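Local coordinates for protein probable zinc protease PqqL (Escherichia coli, PDB 6OFT) that probably acts as a zinc-dependent endopeptidase of the M16 family, this chain being the first half of the longer periplasmic protein, at residues W150-A155 against K250-N255; W432-N437 against K443-P448; A155-L160 against D168-G173. All coordinates share one frame; numbering follows the deposited sequence.

Interaction 1. Residues W150-A155 against K250-N255; sequences WRTSQA and KENRVN
R151 and T152 reach from helix 148-160 to E251 and N252. The latter two sit in the loop joining strands 242-248 and 256-264. The contact therefore bridges the two successive M16-type regions of this half of the protein.

The charged part is a salt bridge. R151 NH2 gives an N-H to E251 OE1 at 3.1 Å, nearly straight at 167°. The oxygen lies in the guanidinium plane, but the donor stands well above the carboxylate plane, and the two planes are 67° apart. This is a single-bond, tilted pairing, not a two-pronged one. E251 CB also sits at the guanidinium edge, 3.5 Å from R151 NH2. The arginine has a second charged partner, because R151 NE bridges to D249 just before the loop segment. D249 also accepts the backbone N-H of E251, so it helps to position that residue. With an alanine here, D249 and E251 would probably lose their shared positive partner, and the loop would be less firmly held to the helix.

The uncharged part is one hydrogen bond beside it. T152 OG1 stands anti to the carbonyl carbon (chi1 -54°), which turns it to the loop. OG1 also bonds to A148 O, one turn back in the helix. M435 of strand 430-436 packs against both T152 and N252. The N252 side chain comes from the opposite direction, and its ND2 donates to T152 OG1 at 3.0 Å, with the hydroxyl oxygen close to the amide plane.

Interaction 2. Residues W432-N437 against K443-P448; sequences WEQMVN and KKALSP
Q434 lays its side-chain amide against the backbone of L446 and the CA of A445. Both ends of the amide are used. Q434 OE1 accepts the backbone N-H of L446 at 2.9 Å, on a lone pair and in the carbonyl plane. Q434 NE2 donates to L446 O at 2.8 Å, also on a lone pair, with that oxygen in the plane of the amide. The paired bonds to one residue fix the rotation of the amide. L446 CB adds a van der Waals contact, 3.8 Å from Q434 OE1. The side chain runs out extended beyond CG (chi2 165°), which carries the group across to the other segment.

The segment 432-437 belongs to a strand of the five-stranded mixed sheet that also holds strands 242-248 and 256-264. The chain then turns through helix 439-444, and A445 is where it leaves the helical conformation. Q434 thus holds the linker between that helix and helix 448-459 against the sheet. I451 of the latter helix touches both Q434 and L446.

Apolar contact is lighter. The A445 methyl points toward the strand. There V436 CG1, anti to its carbonyl carbon, meets A445 CB at 4.2 Å.

Interaction 3. Residues A155-L160 against D168-G173; sequences ARRPFL and DREPIG
R157 and E170 mark the nearest backbone approach, with their CA atoms 10.2 Å apart, and E170 opens a type I turn whose G173 N bonds back to E170 O at 3.0 Å. Most of the gap is spanned by the arginine. Its chain is extended from CG to NE, while chi1 lies at an unusual -140°. R157 NH2 reaches E170 CB at 3.6 Å and stands 3.8 Å from E170 N. The guanidinium meets this part of E170 obliquely. No hydrogen bond or salt bridge joins the pair: R157 NE and E170 OE1 stay 4.9 Å apart. The charged end is instead gripped by R157 NH1 on L167 O and by R157 NH2 with the hydroxyl of Y93. The contact with E170 is therefore van der Waals in kind, beside polar bonds made to other residues.

The contact lies in the first, insulinase-type M16 region, in a loop near the predicted zinc site. The E170 side chain is about 9 Å from that of H54, a predicted zinc ligand. W150 and Q154 of helix 148-160 also touch E170, so the loop between this helix and helix 175-180 folds back beside it, while R156 and L160 of the helix pack on strand 256-264.

In the fold
From the N terminus, helix 148-160 comes first and serves two contacts. Interaction 3 closes the short loop from this helix to residues 168-173. It is nested within the long excursion closed by interaction 1, which returns at residues 250-255, and the two share A155. Interaction 2 follows in series and closes the turn around helix 439-444. Interaction 1 ties the first M16-type region to the second. Interaction 2 lies at the same five-stranded sheet, joining strand 430-436 to the segment after helix 439-444. N437 bonds to N252 and N255, joining interactions 1 and 2. The salt bridge of R156 to E433 links interactions 2 and 3, so the helix is held against strand 430-436 as well.

Interaction 1. Residues W150-A155 against K250-N255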
loop_
_atom_site.group_PDB
_atom_site.type_symbol
_atom_site.label_atom_id
_atom_site.label_comp_id
_atom_site.label_asym_id
_atom_site.label_seq_id
_atom_site.Cartn_x
_atom_site.Cartn_y
_atom_site.Cartn_z
ATOM N N TRP A 150 9.113 11.725 -6.268
ATOM C CA TRP A 150 9.739 10.643 -7.024
ATOM C C TRP A 150 11.252 10.631 -6.794
ATOM O O TRP A 150 11.816 9.566 -6.572
ATOM C CB TRP A 150 9.434 10.762 -8.529
ATOM C CG TRP A 150 9.994 9.630 -9.345
ATOM C CD1 TRP A 150 9.447 8.389 -9.510
ATOM C CD2 TRP A 150 11.231 9.625 -10.073
ATOM N NE1 TRP A 150 10.270 7.611 -10.294
ATOM C CE2 TRP A 150 11.366 8.347 -10.661
ATOM C CE3 TRP A 150 12.253 10.569 -10.263
ATOM C CZ2 TRP A 150 12.463 8.004 -11.462
ATOM C CZ3 TRP A 150 13.351 10.222 -11.038
ATOM C CH2 TRP A 150 13.447 8.955 -11.631
ATOM N N ARG A 151 11.904 11.804 -6.869
ATOM C CA ARG A 151 13.347 11.946 -6.655
ATOM C C ARG A 151 13.733 11.541 -5.225
ATOM O O ARG A 151 14.775 10.905 -5.043
ATOM C CB ARG A 151 13.816 13.377 -6.951
ATOM C CG ARG A 151 13.715 13.774 -8.422
ATOM C CD ARG A 151 14.440 15.074 -8.709
ATOM N NE ARG A 151 13.910 16.203 -7.937
ATOM C CZ ARG A 151 12.984 17.053 -8.373
ATOM N NH1 ARG A 151 12.452 16.906 -9.581
ATOM N NH2 ARG A 151 12.587 18.059 -7.606
ATOM N N THR A 152 12.875 11.885 -4.225
ATOM C CA THR A 152 13.057 11.526 -2.813
ATOM C C THR A 152 12.953 10.000 -2.679
ATOM O O THR A 152 13.856 9.395 -2.097
ATOM C CB THR A 152 12.074 12.293 -1.902
ATOM O OG1 THR A 152 12.185 13.695 -2.149
ATOM C CG2 THR A 152 12.313 12.021 -0.425
ATOM N N SER A 153 11.878 9.382 -3.259
ATOM C CA SER A 153 11.683 7.928 -3.290
ATOM C C SER A 153 12.850 7.217 -3.966
ATOM O O SER A 153 13.298 6.191 -3.457
ATOM C CB SER A 153 10.380 7.554 -3.994
ATOM O OG SER A 153 9.263 7.850 -3.177
ATOM N N GLN A 154 13.362 7.763 -5.093
ATOM C CA GLN A 154 14.525 7.198 -5.792
ATOM C C GLN A 154 15.782 7.208 -4.915
ATOM O O GLN A 154 16.523 6.221 -4.912
ATOM C CB GLN A 154 14.822 7.941 -7.107
ATOM C CG GLN A 154 13.835 7.664 -8.235
ATOM C CD GLN A 154 13.683 6.211 -8.608
ATOM O OE1 GLN A 154 12.610 5.625 -8.456
ATOM N NE2 GLN A 154 14.745 5.602 -9.107
ATOM N N ALA A 155 16.027 8.328 -4.192
ATOM C CA ALA A 155 17.178 8.488 -3.285
ATOM C C ALA A 155 17.095 7.549 -2.063
ATOM O O ALA A 155 18.119 7.012 -1.637
ATOM C CB ALA A 155 17.299 9.934 -2.825
ATOM N N LYS A 250 15.939 20.885 -3.401
ATOM C CA LYS A 250 15.467 22.266 -3.240
ATOM C C LYS A 250 13.951 22.403 -3.340
ATOM O O LYS A 250 13.393 23.339 -2.766
ATOM C CB LYS A 250 16.184 23.220 -4.214
ATOM C CG LYS A 250 17.710 23.150 -4.131
ATOM C CD LYS A 250 18.368 24.524 -4.045
ATOM C CE LYS A 250 19.876 24.446 -4.137
ATOM N NZ LYS A 250 20.487 23.751 -2.968
ATOM N N GLU A 251 13.288 21.433 -4.010
ATOM C CA GLU A 251 11.840 21.378 -4.227
ATOM C C GLU A 251 11.063 20.718 -3.077
ATOM O O GLU A 251 9.840 20.858 -3.028
ATOM C CB GLU A 251 11.502 20.722 -5.580
ATOM C CG GLU A 251 11.903 21.585 -6.769
ATOM C CD GLU A 251 11.257 21.291 -8.110
ATOM O OE1 GLU A 251 10.557 20.260 -8.239
ATOM O OE2 GLU A 251 11.461 22.101 -9.043
ATOM N N ASN A 252 11.760 20.013 -2.152
ATOM C CA ASN A 252 11.132 19.405 -0.975
ATOM C C ASN A 252 10.777 20.528 0.004
ATOM O O ASN A 252 11.535 21.496 0.123
ATOM C CB ASN A 252 12.042 18.347 -0.337
ATOM C CG ASN A 252 12.092 17.039 -1.095
ATOM O OD1 ASN A 252 11.228 16.723 -1.926
ATOM N ND2 ASN A 252 13.096 16.225 -0.804
ATOM N N ARG A 253 9.606 20.440 0.651
ATOM C CA ARG A 253 9.119 21.529 1.503
ATOM C C ARG A 253 9.455 21.409 3.005
ATOM O O ARG A 253 9.406 22.419 3.712
ATOM C CB ARG A 253 7.604 21.734 1.305
ATOM C CG ARG A 253 6.736 20.546 1.730
ATOM C CD ARG A 253 5.266 20.924 1.790
ATOM N NE ARG A 253 4.541 20.121 2.778
ATOM C CZ ARG A 253 4.328 20.492 4.037
ATOM N NH1 ARG A 253 4.771 21.665 4.477
ATOM N NH2 ARG A 253 3.664 19.696 4.865
ATOM N N VAL A 254 9.790 20.199 3.486
ATOM C CA VAL A 254 10.053 19.951 4.908
ATOM C C VAL A 254 11.459 19.384 5.160
ATOM O O VAL A 254 11.850 18.389 4.548
ATOM C CB VAL A 254 8.929 19.053 5.513
ATOM C CG1 VAL A 254 9.246 18.619 6.938
ATOM C CG2 VAL A 254 7.567 19.751 5.464
ATOM N N ASN A 255 12.203 20.022 6.079
ATOM C CA ASN A 255 13.515 19.551 6.505
ATOM C C ASN A 255 13.307 18.716 7.752
ATOM O O ASN A 255 12.383 18.989 8.512
ATOM C CB ASN A 255 14.475 20.707 6.778
ATOM C CG ASN A 255 14.818 21.513 5.546
ATOM O OD1 ASN A 255 15.011 20.989 4.439
ATOM N ND2 ASN A 255 14.897 22.816 5.712
#

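Interaction 2. Residues W432-N437 against K443-P448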
loop_
_atom_site.group_PDB
_atom_site.type_symbol
_atom_site.label_atom_id
_atom_site.label_comp_id
_atom_site.label_asym_id
_atom_site.label_seq_id
_atom_site.Cartn_x
_atom_site.Cartn_y
_atom_site.Cartn_z
ATOM N N TRP A 432 19.636 5.958 9.163
ATOM C CA TRP A 432 19.371 7.365 9.540
ATOM C C TRP A 432 19.176 8.173 8.267
ATOM O O TRP A 432 19.910 7.958 7.339
ATOM C CB TRP A 432 20.514 7.955 10.360
ATOM C CG TRP A 432 20.508 7.492 11.775
ATOM C CD1 TRP A 432 21.238 6.481 12.292
ATOM C CD2 TRP A 432 19.703 8.000 12.843
ATOM N NE1 TRP A 432 20.949 6.335 13.609
ATOM C CE2 TRP A 432 20.009 7.243 13.979
ATOM C CE3 TRP A 432 18.766 9.023 12.954
ATOM C CZ2 TRP A 432 19.410 7.469 15.212
ATOM C CZ3 TRP A 432 18.178 9.247 14.168
ATOM C CH2 TRP A 432 18.485 8.474 15.281
ATOM N N GLU A 433 18.230 9.069 8.256
ATOM C CA GLU A 433 18.004 9.887 7.083
ATOM C C GLU A 433 17.665 11.331 7.426
ATOM O O GLU A 433 16.810 11.587 8.264
ATOM C CB GLU A 433 16.891 9.264 6.232
ATOM C CG GLU A 433 16.640 9.963 4.909
ATOM C CD GLU A 433 15.280 9.592 4.369
ATOM O OE1 GLU A 433 15.191 8.567 3.659
ATOM O OE2 GLU A 433 14.298 10.297 4.690
ATOM N N GLN A 434 18.314 12.264 6.734
ATOM C CA GLN A 434 18.036 13.685 6.862
ATOM C C GLN A 434 17.585 14.228 5.528
ATOM O O GLN A 434 18.082 13.802 4.492
ATOM C CB GLN A 434 19.246 14.466 7.381
ATOM C CG GLN A 434 19.368 14.390 8.903
ATOM C CD GLN A 434 20.711 14.835 9.399
ATOM O OE1 GLN A 434 20.837 15.818 10.129
ATOM N NE2 GLN A 434 21.745 14.111 9.029
ATOM N N MET A 435 16.651 15.175 5.557
ATOM C CA MET A 435 16.127 15.819 4.358
ATOM C C MET A 435 16.412 17.297 4.458
ATOM O O MET A 435 16.139 17.899 5.495
ATOM C CB MET A 435 14.632 15.526 4.200
ATOM C CG MET A 435 14.371 14.119 3.713
ATOM S SD MET A 435 12.626 13.668 3.630
ATOM C CE MET A 435 12.058 14.736 2.242
ATOM N N VAL A 436 17.088 17.847 3.433
ATOM C CA VAL A 436 17.498 19.258 3.360
ATOM C C VAL A 436 17.046 19.887 2.030
ATOM O O VAL A 436 17.018 19.197 1.007
ATOM C CB VAL A 436 19.000 19.500 3.677
ATOM C CG1 VAL A 436 19.311 19.142 5.123
ATOM C CG2 VAL A 436 19.928 18.746 2.722
ATOM N N ASN A 437 16.641 21.170 2.057
ATOM C CA ASN A 437 16.140 21.836 0.843
ATOM C C ASN A 437 16.868 23.143 0.487
ATOM O O ASN A 437 16.488 23.820 -0.466
ATOM C CB ASN A 437 14.616 22.047 0.917
ATOM C CG ASN A 437 14.109 22.865 2.079
ATOM O OD1 ASN A 437 14.857 23.537 2.803
ATOM N ND2 ASN A 437 12.805 22.820 2.272
ATOM N N LYS A 443 24.327 22.463 5.385
ATOM C CA LYS A 443 25.507 22.739 6.209
ATOM C C LYS A 443 25.192 22.380 7.670
ATOM O O LYS A 443 26.098 22.011 8.414
ATOM C CB LYS A 443 25.898 24.235 6.071
ATOM C CG LYS A 443 27.166 24.690 6.806
ATOM C CD LYS A 443 28.446 24.481 5.994
ATOM C CE LYS A 443 29.547 25.448 6.380
ATOM N NZ LYS A 443 30.124 25.156 7.721
ATOM N N LYS A 444 23.911 22.483 8.071
ATOM C CA LYS A 444 23.449 22.178 9.433
ATOM C C LYS A 444 23.181 20.688 9.688
ATOM O O LYS A 444 23.175 20.268 10.848
ATOM C CB LYS A 444 22.231 23.038 9.812
ATOM C CG LYS A 444 22.674 24.410 10.327
ATOM C CD LYS A 444 21.532 25.373 10.553
ATOM C CE LYS A 444 22.016 26.708 11.066
ATOM N NZ LYS A 444 20.881 27.610 11.388
ATOM N N ALA A 445 22.997 19.883 8.615
ATOM C CA ALA A 445 22.750 18.443 8.725
ATOM C C ALA A 445 23.880 17.736 9.484
ATOM O O ALA A 445 25.055 18.061 9.300
ATOM C CB ALA A 445 22.563 17.828 7.342
ATOM N N LEU A 446 23.517 16.810 10.378
ATOM C CA LEU A 446 24.497 16.087 11.179
ATOM C C LEU A 446 25.162 15.002 10.343
ATOM O O LEU A 446 24.481 14.291 9.603
ATOM C CB LEU A 446 23.828 15.448 12.419
ATOM C CG LEU A 446 23.571 16.321 13.662
ATOM C CD1 LEU A 446 22.420 17.324 13.443
ATOM C CD2 LEU A 446 23.197 15.446 14.843
ATOM N N SER A 447 26.496 14.871 10.463
ATOM C CA SER A 447 27.237 13.800 9.793
ATOM C C SER A 447 27.022 12.511 10.640
ATOM O O SER A 447 26.592 12.628 11.793
ATOM C CB SER A 447 28.723 14.151 9.719
ATOM O OG SER A 447 28.937 15.289 8.899
ATOM N N PRO A 448 27.286 11.287 10.118
ATOM C CA PRO A 448 27.010 10.066 10.918
ATOM C C PRO A 448 27.679 9.961 12.297
ATOM O O PRO A 448 27.097 9.343 13.196
ATOM C CB PRO A 448 27.476 8.941 9.996
ATOM C CG PRO A 448 27.351 9.513 8.629
ATOM C CD PRO A 448 27.727 10.936 8.751
#

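Interaction 3. Residues A155-L160 against D168-G173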
loop_
_atom_site.group_PDB
_atom_site.type_symbol
_atom_site.label_atom_id
_atom_site.label_comp_id
_atom_site.label_asym_id
_atom_site.label_seq_id
_atom_site.Cartn_x
_atom_site.Cartn_y
_atom_site.Cartn_z
ATOM N N ALA A 155 16.027 8.328 -4.192
ATOM C CA ALA A 155 17.178 8.488 -3.285
ATOM C C ALA A 155 17.095 7.549 -2.063
ATOM O O ALA A 155 18.119 7.012 -1.637
ATOM C CB ALA A 155 17.299 9.934 -2.825
ATOM N N ARG A 156 15.879 7.370 -1.500
ATOM C CA ARG A 156 15.610 6.503 -0.342
ATOM C C ARG A 156 15.649 5.024 -0.717
ATOM O O ARG A 156 15.972 4.177 0.126
ATOM C CB ARG A 156 14.219 6.842 0.224
ATOM C CG ARG A 156 13.874 6.170 1.565
ATOM C CD ARG A 156 12.562 6.658 2.143
ATOM N NE ARG A 156 12.667 8.050 2.588
ATOM C CZ ARG A 156 11.846 9.023 2.214
ATOM N NH1 ARG A 156 10.830 8.770 1.400
ATOM N NH2 ARG A 156 12.031 10.259 2.656
ATOM N N ARG A 157 15.247 4.716 -1.975
ATOM C CA ARG A 157 15.066 3.386 -2.554
ATOM C C ARG A 157 16.155 2.366 -2.233
ATOM O O ARG A 157 15.774 1.296 -1.752
ATOM C CB ARG A 157 14.873 3.480 -4.076
ATOM C CG ARG A 157 13.845 2.527 -4.581
ATOM C CD ARG A 157 13.477 2.794 -6.017
ATOM N NE ARG A 157 12.530 1.774 -6.453
ATOM C CZ ARG A 157 12.894 0.597 -6.935
ATOM N NH1 ARG A 157 14.175 0.313 -7.103
ATOM N NH2 ARG A 157 11.978 -0.299 -7.273
ATOM N N PRO A 158 17.482 2.615 -2.472
ATOM C CA PRO A 158 18.483 1.573 -2.174
ATOM C C PRO A 158 18.561 1.185 -0.698
ATOM O O PRO A 158 18.918 0.050 -0.378
ATOM C CB PRO A 158 19.793 2.196 -2.667
ATOM C CG PRO A 158 19.372 3.233 -3.648
ATOM C CD PRO A 158 18.140 3.799 -3.070
ATOM N N PHE A 159 18.248 2.136 0.189
ATOM C CA PHE A 159 18.260 1.956 1.638
ATOM C C PHE A 159 17.032 1.165 2.070
ATOM O O PHE A 159 17.150 0.137 2.750
ATOM C CB PHE A 159 18.311 3.322 2.366
ATOM C CG PHE A 159 19.531 4.157 2.039
ATOM C CD1 PHE A 159 19.554 4.979 0.914
ATOM C CD2 PHE A 159 20.670 4.099 2.839
ATOM C CE1 PHE A 159 20.703 5.717 0.587
ATOM C CE2 PHE A 159 21.815 4.831 2.506
ATOM C CZ PHE A 159 21.825 5.636 1.385
ATOM N N LEU A 160 15.863 1.638 1.637
ATOM C CA LEU A 160 14.570 1.058 1.972
ATOM C C LEU A 160 14.349 -0.331 1.369
ATOM O O LEU A 160 13.836 -1.210 2.063
ATOM C CB LEU A 160 13.465 2.039 1.512
ATOM C CG LEU A 160 12.069 1.953 2.145
ATOM C CD1 LEU A 160 12.119 2.099 3.668
ATOM C CD2 LEU A 160 11.185 3.050 1.584
ATOM N N ASP A 168 14.703 -4.298 -7.937
ATOM C CA ASP A 168 14.991 -4.526 -9.356
ATOM C C ASP A 168 13.757 -4.503 -10.287
ATOM O O ASP A 168 13.900 -4.771 -11.488
ATOM C CB ASP A 168 15.708 -5.885 -9.479
ATOM C CG ASP A 168 17.029 -5.917 -8.727
ATOM O OD1 ASP A 168 17.951 -5.179 -9.122
ATOM O OD2 ASP A 168 17.131 -6.674 -7.735
ATOM N N ARG A 169 12.559 -4.230 -9.734
ATOM C CA ARG A 169 11.304 -4.315 -10.478
ATOM C C ARG A 169 10.339 -3.128 -10.304
ATOM O O ARG A 169 9.138 -3.346 -10.116
ATOM C CB ARG A 169 10.585 -5.644 -10.146
ATOM C CG ARG A 169 11.304 -6.920 -10.630
ATOM C CD ARG A 169 11.455 -6.934 -12.150
ATOM N NE ARG A 169 12.073 -8.158 -12.663
ATOM C CZ ARG A 169 13.383 -8.343 -12.789
ATOM N NH1 ARG A 169 14.233 -7.401 -12.402
ATOM N NH2 ARG A 169 13.852 -9.477 -13.293
ATOM N N GLU A 170 10.827 -1.883 -10.473
ATOM C CA GLU A 170 9.952 -0.697 -10.429
ATOM C C GLU A 170 8.925 -0.828 -11.598
ATOM O O GLU A 170 9.333 -1.151 -12.722
ATOM C CB GLU A 170 10.769 0.593 -10.569
ATOM C CG GLU A 170 10.116 1.798 -9.913
ATOM C CD GLU A 170 10.519 3.152 -10.472
ATOM O OE1 GLU A 170 11.639 3.274 -11.021
ATOM O OE2 GLU A 170 9.708 4.099 -10.356
ATOM N N PRO A 171 7.600 -0.664 -11.340
ATOM C CA PRO A 171 6.596 -0.928 -12.398
ATOM C C PRO A 171 6.790 -0.230 -13.758
ATOM O O PRO A 171 6.526 -0.868 -14.773
ATOM C CB PRO A 171 5.273 -0.534 -11.737
ATOM C CG PRO A 171 5.509 -0.768 -10.279
ATOM C CD PRO A 171 6.944 -0.371 -10.041
ATOM N N ILE A 172 7.276 1.019 -13.810
ATOM C CA ILE A 172 7.499 1.712 -15.094
ATOM C C ILE A 172 8.508 0.954 -16.011
ATOM O O ILE A 172 8.426 1.073 -17.236
ATOM C CB ILE A 172 7.887 3.218 -14.904
ATOM C CG1 ILE A 172 7.835 4.017 -16.232
ATOM C CG2 ILE A 172 9.258 3.388 -14.214
ATOM C CD1 ILE A 172 6.394 4.363 -16.793
ATOM N N GLY A 173 9.428 0.199 -15.401
ATOM C CA GLY A 173 10.451 -0.559 -16.109
ATOM C C GLY A 173 11.514 0.312 -16.759
ATOM O O GLY A 173 11.866 1.371 -16.226
#